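Local coordinates for protein fimbrin (Schizosaccharomyces pombe, PDB 1RT8) that binds and cross-links actin filaments, associates with actin structures that develop and maintain cell polarity, and plays a role in cytokinesis, mating and spore formation, at residues A[11-16]-A[247-252]; A[40-45]-A[115-120]; A[284-289]-A[500-505]. One frame throughout, in Å; residues are numbered along the deposited sequence.

Contact 1: residues A[11-16]-A[247-252]; sequences EEERRE and NPKLNL
Glu-13 holds the start of helix 248-261 with both carboxylate oxygens, joining the first helix of the first calponin-homology (CH) repeat to the last helix of the second inside actin-binding region 1. Its OE2 accepts from Asn-247 ND2 at 3.0 Å; the N-H...O angle of 160° and the donor's position on the anti lone pair mark a well-formed bond, although the carboxylate and amide planes stand 81° apart. Its OE1 makes a salt bridge with Lys-249 NZ at 2.9 Å, the ammonium arriving from above the carboxylate plane. The extended lysine chain crosses Glu-13 at about a right angle, bringing Lys-249 CD to 3.6 Å from Glu-13 CD.

Beside this polar cluster, Leu-250 spreads its two methyls over one turn of helix 11-25: CD1 lies 3.8 Å from Glu-12 CB, and CD2 sits equally far from Glu-16 CB. The carboxylate of Glu-12 goes instead to the hydroxyls of Thr-239 and Thr-241, while Lys-249 also makes a cation-pi contact with Trp-125.

In the second shell, Asn-247 is the N-cap of its helix. Its OD1 accepts from Leu-250 N at 3.1 Å and 172°, which fixes the amide so that ND2 is left to face Glu-13. The backbone oxygen of Asn-247 receives Asn-251 N and Asn-251 ND2 from opposite faces of its carbonyl plane.

Contact 2: residues A[40-45]-A[115-120]; sequences ETFEFF and GREHLI. With SO4 (sulfate ion), chain B.
Within the first CH repeat, the turn entering helix 117-131 packs against three phenylalanines, Phe-42, Phe-44 and Phe-45, with Phe-45 meeting Glu-117 and Ile-120. A CH-pi contact carries the pair: Glu-117 CG lies 3.7 Å from the Phe-45 ring centroid and only 16° off its normal. Phe-44 CD2 sits over the centre of the opposite face. Ile-120 CG2 touches the rim of the same ring, 3.5 Å from Phe-45 CD2. Phe-42 has CG anti to the backbone N (chi1 -173°); its CD1 lies 2.9 Å from Glu-117 OE1, a tight and oblique approach.

Gly-115 closes the preceding helix in a Schellman motif with positive phi, and its carbonyl oxygen lies 3.6 Å from Phe-42 CZ. Arg-116 then serves as N-cap residue of helix 117-131. There a sulfate, probably from the crystallisation liquor, accepts from His-118 N at 2.9 Å (O2) and Glu-117 N at 3.2 Å (O1), with a weak bond from Arg-116 NH1 to O4.

Ring carbons thus meet both aliphatic carbons and oxygens of 115-120, without conventional hydrogen bonds between the segments. Separately, backbone N-H groups at the helix start bind an anion, consistent with a positive helix-end potential.

Contact 3: residues A[284-289]-A[500-505]; sequences EREARV and PRLVLH
Arg-285 meets Leu-502 through its base alone: CB lies 4.1 Å from Leu-502 CD1. This is the first touch between helix 282-296 of the third CH repeat and helix 500-511 of the fourth, whose short segments run at 33° with a closest axis approach of 10.5 Å; the contact joins the two repeats within actin-binding region 2. Beyond CB the arginine bends at chi2 and chi3, and its NH2 forms a salt bridge with Asp-494 of helix 492-496, so its charge is engaged outside these two helices.

Glu-286, next in sequence, carries the polar half of the contact. Its chain is extended beyond CG (chi2 -172°), which carries CD out toward the second helix. OE1 of Glu-286 pairs with Arg-501 NH1 at 3.3 Å; the hydrogen bond is weak, but the two form a salt bridge. The carboxylate and guanidinium planes are only 10° apart; the side chains cross at about a right angle, and Glu-286 OE2 lies 3.1 Å from Arg-501 CD. Lower on the same chain, Glu-286 CG lies 4.3 Å from Leu-502 CD2. Arg-501 also makes a cation-pi contact with Trp-387 of helix 379-397, and Glu-286 touches Leu-383 of that helix.

One turn on, Val-289 and Leu-502 reach toward each other tip to tip. Val-289 CG2 is 4.0 Å from Leu-502 CD2, and Val-289 CG1 stands at the same distance from that methyl, so the leucine end abuts the valine fork.

Leu-502 therefore supplies an apolar centre touched by three residues of one helix face, Arg-285, Glu-286 and, a turn after Arg-285, Val-289. The buried carboxylate of Glu-286 is probably stabilised by Arg-501 more through charge than through the poorly aligned hydrogen bond.

In the fold
From the N terminus, helix 11-25 opens contact 1, which closes only at 247-252 and so ties the first CH repeat to the second. Contact 2 (40-45 with 115-120) is nested inside that loop and lies wholly within the first repeat. The two touch: Arg-15 NE and Glu-40 OE2 form a salt bridge at 2.7 Å, and Arg-14 CD packs on Phe-45 CE1. Contact 3 follows in series, closing 284-289 onto 500-505 and joining the third repeat to the fourth in actin-binding region 2. Its centre lies 36 Å from that of contact 1, across the chain's centre, and it repeats contact 1's pairing of first and last helices.

Contact 1: residues A[11-16]-A[247-252]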
loop_
_atom_site.group_PDB
_atom_site.type_symbol
_atom_site.label_atom_id
_atom_site.label_comp_id
_atom_site.label_asym_id
_atom_site.label_seq_id
_atom_site.Cartn_x
_atom_site.Cartn_y
_atom_site.Cartn_z
ATOM N N GLU A 11 6.068 3.360 24.579
ATOM C CA GLU A 11 5.263 2.486 25.434
ATOM C C GLU A 11 3.803 2.348 25.009
ATOM O O GLU A 11 3.289 1.234 24.884
ATOM C CB GLU A 11 5.296 2.985 26.885
ATOM C CG GLU A 11 6.678 3.016 27.551
ATOM C CD GLU A 11 7.655 3.944 26.835
ATOM O OE1 GLU A 11 7.227 5.032 26.377
ATOM O OE2 GLU A 11 8.858 3.594 26.729
ATOM N N GLU A 12 3.128 3.475 24.802
ATOM C CA GLU A 12 1.719 3.449 24.428
ATOM C C GLU A 12 1.470 2.848 23.057
ATOM O O GLU A 12 0.551 2.040 22.885
ATOM C CB GLU A 12 1.127 4.855 24.482
ATOM C CG GLU A 12 1.251 5.522 25.844
ATOM C CD GLU A 12 -0.046 6.172 26.283
ATOM O OE1 GLU A 12 -1.012 5.437 26.588
ATOM O OE2 GLU A 12 -0.101 7.419 26.313
ATOM N N GLU A 13 2.270 3.250 22.077
ATOM C CA GLU A 13 2.116 2.717 20.732
ATOM C C GLU A 13 2.157 1.194 20.788
ATOM O O GLU A 13 1.287 0.519 20.238
ATOM C CB GLU A 13 3.222 3.248 19.821
ATOM C CG GLU A 13 2.966 4.652 19.309
ATOM C CD GLU A 13 4.161 5.238 18.587
ATOM O OE1 GLU A 13 4.799 4.510 17.797
ATOM O OE2 GLU A 13 4.455 6.434 18.800
ATOM N N ARG A 14 3.160 0.659 21.476
ATOM C CA ARG A 14 3.294 -0.787 21.599
ATOM C C ARG A 14 2.069 -1.394 22.267
ATOM O O ARG A 14 1.495 -2.360 21.767
ATOM C CB ARG A 14 4.546 -1.140 22.405
ATOM C CG ARG A 14 4.722 -2.634 22.647
ATOM C CD ARG A 14 6.088 -2.929 23.240
ATOM N NE ARG A 14 6.356 -2.102 24.413
ATOM C CZ ARG A 14 5.678 -2.176 25.554
ATOM N NH1 ARG A 14 4.684 -3.045 25.688
ATOM N NH2 ARG A 14 5.991 -1.372 26.563
ATOM N N ARG A 15 1.664 -0.817 23.396
ATOM C CA ARG A 15 0.506 -1.326 24.121
ATOM C C ARG A 15 -0.757 -1.302 23.275
ATOM O O ARG A 15 -1.405 -2.333 23.077
ATOM C CB ARG A 15 0.264 -0.513 25.399
ATOM C CG ARG A 15 -0.922 -1.014 26.213
ATOM C CD ARG A 15 -1.258 -0.128 27.414
ATOM N NE ARG A 15 -0.216 -0.111 28.437
ATOM C CZ ARG A 15 0.875 0.647 28.389
ATOM N NH1 ARG A 15 1.075 1.463 27.361
ATOM N NH2 ARG A 15 1.763 0.600 29.373
ATOM N N GLU A 16 -1.103 -0.121 22.772
ATOM C CA GLU A 16 -2.305 0.038 21.966
ATOM C C GLU A 16 -2.288 -0.802 20.693
ATOM O O GLU A 16 -3.291 -1.426 20.356
ATOM C CB GLU A 16 -2.526 1.519 21.628
ATOM C CG GLU A 16 -2.653 2.435 22.849
ATOM C CD GLU A 16 -3.629 1.900 23.896
ATOM O OE1 GLU A 16 -4.712 1.416 23.520
ATOM O OE2 GLU A 16 -3.312 1.971 25.099
ATOM N N ASN A 247 0.533 12.313 20.362
ATOM C CA ASN A 247 1.004 11.192 19.561
ATOM C C ASN A 247 0.282 11.183 18.214
ATOM O O ASN A 247 -0.930 10.957 18.142
ATOM C CB ASN A 247 0.775 9.878 20.305
ATOM C CG ASN A 247 1.511 8.725 19.667
ATOM O OD1 ASN A 247 1.166 8.287 18.568
ATOM N ND2 ASN A 247 2.542 8.233 20.343
ATOM N N PRO A 248 1.026 11.438 17.125
ATOM C CA PRO A 248 0.493 11.478 15.758
ATOM C C PRO A 248 -0.279 10.224 15.343
ATOM O O PRO A 248 -1.348 10.312 14.734
ATOM C CB PRO A 248 1.742 11.668 14.900
ATOM C CG PRO A 248 2.726 12.306 15.831
ATOM C CD PRO A 248 2.491 11.583 17.117
ATOM N N LYS A 249 0.273 9.064 15.682
ATOM C CA LYS A 249 -0.327 7.787 15.321
ATOM C C LYS A 249 -1.610 7.464 16.078
ATOM O O LYS A 249 -2.655 7.217 15.468
ATOM C CB LYS A 249 0.688 6.664 15.541
ATOM C CG LYS A 249 2.054 6.926 14.908
ATOM C CD LYS A 249 3.010 5.784 15.200
ATOM C CE LYS A 249 4.374 6.042 14.607
ATOM N NZ LYS A 249 5.313 4.970 15.013
ATOM N N LEU A 250 -1.536 7.453 17.403
ATOM C CA LEU A 250 -2.711 7.133 18.199
ATOM C C LEU A 250 -3.837 8.133 17.969
ATOM O O LEU A 250 -5.003 7.752 17.953
ATOM C CB LEU A 250 -2.343 7.064 19.684
ATOM C CG LEU A 250 -1.263 6.022 19.995
ATOM C CD1 LEU A 250 -0.878 6.083 21.470
ATOM C CD2 LEU A 250 -1.769 4.640 19.624
ATOM N N ASN A 251 -3.498 9.406 17.781
ATOM C CA ASN A 251 -4.533 10.411 17.547
ATOM C C ASN A 251 -5.131 10.251 16.152
ATOM O O ASN A 251 -6.329 10.438 15.961
ATOM C CB ASN A 251 -3.973 11.829 17.742
ATOM C CG ASN A 251 -4.038 12.290 19.194
ATOM O OD1 ASN A 251 -5.116 12.611 19.708
ATOM N ND2 ASN A 251 -2.891 12.322 19.862
ATOM N N LEU A 252 -4.307 9.888 15.176
ATOM C CA LEU A 252 -4.807 9.688 13.823
ATOM C C LEU A 252 -5.775 8.501 13.818
ATOM O O LEU A 252 -6.861 8.573 13.247
ATOM C CB LEU A 252 -3.653 9.399 12.862
ATOM C CG LEU A 252 -4.064 9.082 11.422
ATOM C CD1 LEU A 252 -4.587 10.349 10.754
ATOM C CD2 LEU A 252 -2.873 8.535 10.647
#

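Contact 2: residues A[40-45]-A[115-120]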
loop_
_atom_site.group_PDB
_atom_site.type_symbol
_atom_site.label_atom_id
_atom_site.label_comp_id
_atom_site.label_asym_id
_atom_site.label_seq_id
_atom_site.Cartn_x
_atom_site.Cartn_y
_atom_site.Cartn_z
ATOM N N GLU A 40 2.650 -5.630 27.811
ATOM C CA GLU A 40 3.783 -5.043 28.527
ATOM C C GLU A 40 5.097 -5.811 28.396
ATOM O O GLU A 40 5.934 -5.739 29.297
ATOM C CB GLU A 40 3.467 -4.914 30.024
ATOM C CG GLU A 40 2.191 -4.156 30.383
ATOM C CD GLU A 40 2.126 -2.755 29.778
ATOM O OE1 GLU A 40 3.157 -2.023 29.801
ATOM O OE2 GLU A 40 1.031 -2.391 29.290
ATOM N N THR A 41 5.299 -6.532 27.293
ATOM C CA THR A 41 6.538 -7.305 27.127
ATOM C C THR A 41 6.965 -7.578 25.682
ATOM O O THR A 41 6.218 -7.322 24.737
ATOM C CB THR A 41 6.434 -8.677 27.846
ATOM O OG1 THR A 41 5.280 -9.378 27.365
ATOM C CG2 THR A 41 6.321 -8.501 29.355
ATOM N N PHE A 42 8.178 -8.112 25.531
ATOM C CA PHE A 42 8.742 -8.465 24.219
ATOM C C PHE A 42 7.814 -9.499 23.578
ATOM O O PHE A 42 7.677 -9.539 22.360
ATOM C CB PHE A 42 10.171 -9.053 24.387
ATOM C CG PHE A 42 10.928 -9.296 23.072
ATOM C CD1 PHE A 42 12.226 -8.771 22.883
ATOM C CD2 PHE A 42 10.366 -10.042 22.038
ATOM C CE1 PHE A 42 12.928 -8.986 21.673
ATOM C CE2 PHE A 42 11.070 -10.261 20.820
ATOM C CZ PHE A 42 12.347 -9.733 20.645
ATOM N N GLU A 43 7.174 -10.318 24.412
ATOM C CA GLU A 43 6.254 -11.362 23.958
ATOM C C GLU A 43 5.808 -11.206 22.515
ATOM O O GLU A 43 6.002 -12.094 21.689
ATOM C CB GLU A 43 5.008 -11.387 24.842
ATOM C CG GLU A 43 5.236 -11.955 26.213
ATOM C CD GLU A 43 5.567 -13.426 26.169
ATOM O OE1 GLU A 43 6.648 -13.777 25.648
ATOM O OE2 GLU A 43 4.741 -14.229 26.653
ATOM N N PHE A 44 5.199 -10.063 22.234
ATOM C CA PHE A 44 4.691 -9.749 20.911
ATOM C C PHE A 44 5.676 -9.921 19.756
ATOM O O PHE A 44 5.352 -10.552 18.752
ATOM C CB PHE A 44 4.172 -8.315 20.892
ATOM C CG PHE A 44 3.730 -7.858 19.542
ATOM C CD1 PHE A 44 2.610 -8.417 18.939
ATOM C CD2 PHE A 44 4.443 -6.877 18.859
ATOM C CE1 PHE A 44 2.203 -8.007 17.673
ATOM C CE2 PHE A 44 4.044 -6.459 17.592
ATOM C CZ PHE A 44 2.922 -7.025 16.998
ATOM N N PHE A 45 6.869 -9.352 19.884
ATOM C CA PHE A 45 7.841 -9.436 18.804
ATOM C C PHE A 45 8.312 -10.858 18.533
ATOM O O PHE A 45 8.627 -11.202 17.389
ATOM C CB PHE A 45 9.017 -8.498 19.087
ATOM C CG PHE A 45 8.600 -7.068 19.271
ATOM C CD1 PHE A 45 8.474 -6.522 20.546
ATOM C CD2 PHE A 45 8.286 -6.280 18.170
ATOM C CE1 PHE A 45 8.039 -5.209 20.719
ATOM C CE2 PHE A 45 7.850 -4.972 18.331
ATOM C CZ PHE A 45 7.726 -4.436 19.609
ATOM N N GLY A 115 12.971 -10.713 15.271
ATOM C CA GLY A 115 12.172 -9.938 16.201
ATOM C C GLY A 115 12.616 -8.494 16.397
ATOM O O GLY A 115 12.452 -7.950 17.488
ATOM N N ARG A 116 13.175 -7.868 15.359
ATOM C CA ARG A 116 13.614 -6.475 15.460
ATOM C C ARG A 116 12.397 -5.678 15.916
ATOM O O ARG A 116 11.401 -5.599 15.198
ATOM C CB ARG A 116 14.083 -5.950 14.101
ATOM C CG ARG A 116 15.211 -6.741 13.461
ATOM C CD ARG A 116 16.530 -6.592 14.208
ATOM N NE ARG A 116 17.593 -6.227 13.278
ATOM C CZ ARG A 116 17.984 -4.979 13.032
ATOM N NH1 ARG A 116 17.412 -3.961 13.663
ATOM N NH2 ARG A 116 18.925 -4.746 12.127
ATOM N N GLU A 117 12.483 -5.088 17.103
ATOM C CA GLU A 117 11.367 -4.344 17.671
ATOM C C GLU A 117 10.920 -3.084 16.945
ATOM O O GLU A 117 9.731 -2.925 16.682
ATOM C CB GLU A 117 11.656 -4.019 19.136
ATOM C CG GLU A 117 11.767 -5.265 19.996
ATOM C CD GLU A 117 11.801 -4.959 21.473
ATOM O OE1 GLU A 117 11.793 -5.920 22.273
ATOM O OE2 GLU A 117 11.833 -3.762 21.836
ATOM N N HIS A 118 11.853 -2.192 16.627
ATOM C CA HIS A 118 11.506 -0.956 15.933
ATOM C C HIS A 118 10.998 -1.230 14.526
ATOM O O HIS A 118 9.995 -0.657 14.095
ATOM C CB HIS A 118 12.713 -0.017 15.876
ATOM C CG HIS A 118 13.013 0.653 17.180
ATOM N ND1 HIS A 118 12.198 1.624 17.720
ATOM C CD2 HIS A 118 14.014 0.463 18.072
ATOM C CE1 HIS A 118 12.683 2.003 18.890
ATOM N NE2 HIS A 118 13.785 1.313 19.128
ATOM N N LEU A 119 11.690 -2.110 13.811
ATOM C CA LEU A 119 11.296 -2.461 12.457
ATOM C C LEU A 119 9.914 -3.118 12.454
ATOM O O LEU A 119 9.040 -2.730 11.684
ATOM C CB LEU A 119 12.343 -3.392 11.841
ATOM C CG LEU A 119 13.667 -2.703 11.489
ATOM C CD1 LEU A 119 14.766 -3.721 11.280
ATOM C CD2 LEU A 119 13.469 -1.862 10.247
ATOM N N ILE A 120 9.707 -4.101 13.321
ATOM C CA ILE A 120 8.412 -4.777 13.393
ATOM C C ILE A 120 7.279 -3.811 13.779
ATOM O O ILE A 120 6.239 -3.766 13.122
ATOM C CB ILE A 120 8.453 -5.941 14.405
ATOM C CG1 ILE A 120 9.154 -7.146 13.766
ATOM C CG2 ILE A 120 7.038 -6.302 14.863
ATOM C CD1 ILE A 120 9.313 -8.333 14.704
HETATM S S SO4 B . 15.668 -3.103 17.142
HETATM O O1 SO4 B . 15.112 -3.909 18.437
HETATM O O2 SO4 B . 14.550 -3.049 16.217
HETATM O O3 SO4 B . 16.091 -1.922 17.498
HETATM O O4 SO4 B . 16.672 -3.995 16.618
#

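Contact 3: residues A[284-289]-A[500-505]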
loop_
_atom_site.group_PDB
_atom_site.type_symbol
_atom_site.label_atom_id
_atom_site.label_comp_id
_atom_site.label_asym_id
_atom_site.label_seq_id
_atom_site.Cartn_x
_atom_site.Cartn_y
_atom_site.Cartn_z
ATOM N N GLU A 284 -7.081 2.644 -16.007
ATOM C CA GLU A 284 -7.045 2.974 -14.585
ATOM C C GLU A 284 -6.172 1.990 -13.815
ATOM O O GLU A 284 -5.419 2.387 -12.922
ATOM C CB GLU A 284 -8.453 2.974 -13.975
ATOM C CG GLU A 284 -9.325 4.170 -14.353
ATOM C CD GLU A 284 -8.650 5.508 -14.086
ATOM O OE1 GLU A 284 -8.099 5.699 -12.984
ATOM O OE2 GLU A 284 -8.674 6.377 -14.979
ATOM N N ARG A 285 -6.270 0.708 -14.162
ATOM C CA ARG A 285 -5.477 -0.312 -13.481
ATOM C C ARG A 285 -3.982 -0.100 -13.707
ATOM O O ARG A 285 -3.191 -0.169 -12.764
ATOM C CB ARG A 285 -5.893 -1.711 -13.940
ATOM C CG ARG A 285 -7.221 -2.179 -13.339
ATOM C CD ARG A 285 -7.153 -2.164 -11.827
ATOM N NE ARG A 285 -6.046 -2.981 -11.329
ATOM C CZ ARG A 285 -5.353 -2.708 -10.229
ATOM N NH1 ARG A 285 -5.654 -1.641 -9.507
ATOM N NH2 ARG A 285 -4.340 -3.485 -9.860
ATOM N N GLU A 286 -3.596 0.161 -14.953
ATOM C CA GLU A 286 -2.188 0.392 -15.257
ATOM C C GLU A 286 -1.711 1.577 -14.435
ATOM O O GLU A 286 -0.634 1.536 -13.845
ATOM C CB GLU A 286 -1.978 0.680 -16.753
ATOM C CG GLU A 286 -2.352 -0.476 -17.682
ATOM C CD GLU A 286 -1.962 -0.223 -19.132
ATOM O OE1 GLU A 286 -1.984 0.945 -19.565
ATOM O OE2 GLU A 286 -1.649 -1.191 -19.851
ATOM N N ALA A 287 -2.528 2.627 -14.385
ATOM C CA ALA A 287 -2.189 3.830 -13.634
ATOM C C ALA A 287 -1.920 3.504 -12.164
ATOM O O ALA A 287 -0.950 3.995 -11.583
ATOM C CB ALA A 287 -3.321 4.872 -13.752
ATOM N N ARG A 288 -2.774 2.675 -11.568
ATOM C CA ARG A 288 -2.608 2.296 -10.166
ATOM C C ARG A 288 -1.387 1.407 -9.955
ATOM O O ARG A 288 -0.716 1.519 -8.937
ATOM C CB ARG A 288 -3.869 1.595 -9.649
ATOM C CG ARG A 288 -4.962 2.566 -9.206
ATOM C CD ARG A 288 -6.296 1.856 -8.980
ATOM N NE ARG A 288 -7.369 2.780 -8.603
ATOM C CZ ARG A 288 -7.468 3.379 -7.416
ATOM N NH1 ARG A 288 -6.557 3.156 -6.478
ATOM N NH2 ARG A 288 -8.483 4.201 -7.165
ATOM N N VAL A 289 -1.108 0.526 -10.915
ATOM C CA VAL A 289 0.054 -0.360 -10.836
ATOM C C VAL A 289 1.339 0.453 -10.997
ATOM O O VAL A 289 2.305 0.254 -10.254
ATOM C CB VAL A 289 0.012 -1.453 -11.937
ATOM C CG1 VAL A 289 1.333 -2.210 -11.975
ATOM C CG2 VAL A 289 -1.145 -2.423 -11.662
ATOM N N PRO A 500 -2.457 -7.261 -20.836
ATOM C CA PRO A 500 -1.121 -7.545 -21.378
ATOM C C PRO A 500 0.112 -6.971 -20.695
ATOM O O PRO A 500 1.025 -7.720 -20.368
ATOM C CB PRO A 500 -1.241 -7.131 -22.849
ATOM C CG PRO A 500 -2.376 -6.155 -22.848
ATOM C CD PRO A 500 -3.348 -6.790 -21.908
ATOM N N ARG A 501 0.164 -5.661 -20.492
ATOM C CA ARG A 501 1.328 -5.073 -19.838
ATOM C C ARG A 501 1.454 -5.527 -18.390
ATOM O O ARG A 501 2.564 -5.691 -17.873
ATOM C CB ARG A 501 1.254 -3.550 -19.864
ATOM C CG ARG A 501 1.285 -2.958 -21.248
ATOM C CD ARG A 501 1.101 -1.472 -21.151
ATOM N NE ARG A 501 1.316 -0.827 -22.429
ATOM C CZ ARG A 501 1.017 0.442 -22.677
ATOM N NH1 ARG A 501 0.482 1.195 -21.727
ATOM N NH2 ARG A 501 1.269 0.957 -23.873
ATOM N N LEU A 502 0.321 -5.724 -17.734
ATOM C CA LEU A 502 0.353 -6.130 -16.344
ATOM C C LEU A 502 0.720 -7.601 -16.241
ATOM O O LEU A 502 1.379 -8.011 -15.286
ATOM C CB LEU A 502 -0.988 -5.821 -15.672
ATOM C CG LEU A 502 -1.410 -4.348 -15.826
ATOM C CD1 LEU A 502 -2.659 -4.042 -14.986
ATOM C CD2 LEU A 502 -0.268 -3.439 -15.394
ATOM N N VAL A 503 0.318 -8.394 -17.229
ATOM C CA VAL A 503 0.678 -9.804 -17.216
ATOM C C VAL A 503 2.190 -9.900 -17.416
ATOM O O VAL A 503 2.863 -10.685 -16.755
ATOM C CB VAL A 503 -0.020 -10.603 -18.346
ATOM C CG1 VAL A 503 0.638 -11.987 -18.491
ATOM C CG2 VAL A 503 -1.516 -10.763 -18.036
ATOM N N LEU A 504 2.731 -9.089 -18.317
ATOM C CA LEU A 504 4.168 -9.134 -18.579
ATOM C C LEU A 504 4.960 -8.716 -17.343
ATOM O O LEU A 504 5.997 -9.312 -17.041
ATOM C CB LEU A 504 4.522 -8.266 -19.801
ATOM C CG LEU A 504 5.962 -8.375 -20.343
ATOM C CD1 LEU A 504 6.032 -7.955 -21.818
ATOM C CD2 LEU A 504 6.876 -7.533 -19.491
ATOM N N HIS A 505 4.475 -7.708 -16.618
ATOM C CA HIS A 505 5.135 -7.254 -15.385
ATOM C C HIS A 505 5.227 -8.415 -14.389
ATOM O O HIS A 505 6.254 -8.624 -13.753
ATOM C CB HIS A 505 4.345 -6.095 -14.758
ATOM C CG HIS A 505 4.706 -5.797 -13.330
ATOM N ND1 HIS A 505 3.915 -6.180 -12.266
ATOM C CD2 HIS A 505 5.762 -5.139 -12.792
ATOM C CE1 HIS A 505 4.467 -5.771 -11.136
ATOM N NE2 HIS A 505 5.589 -5.137 -11.428
#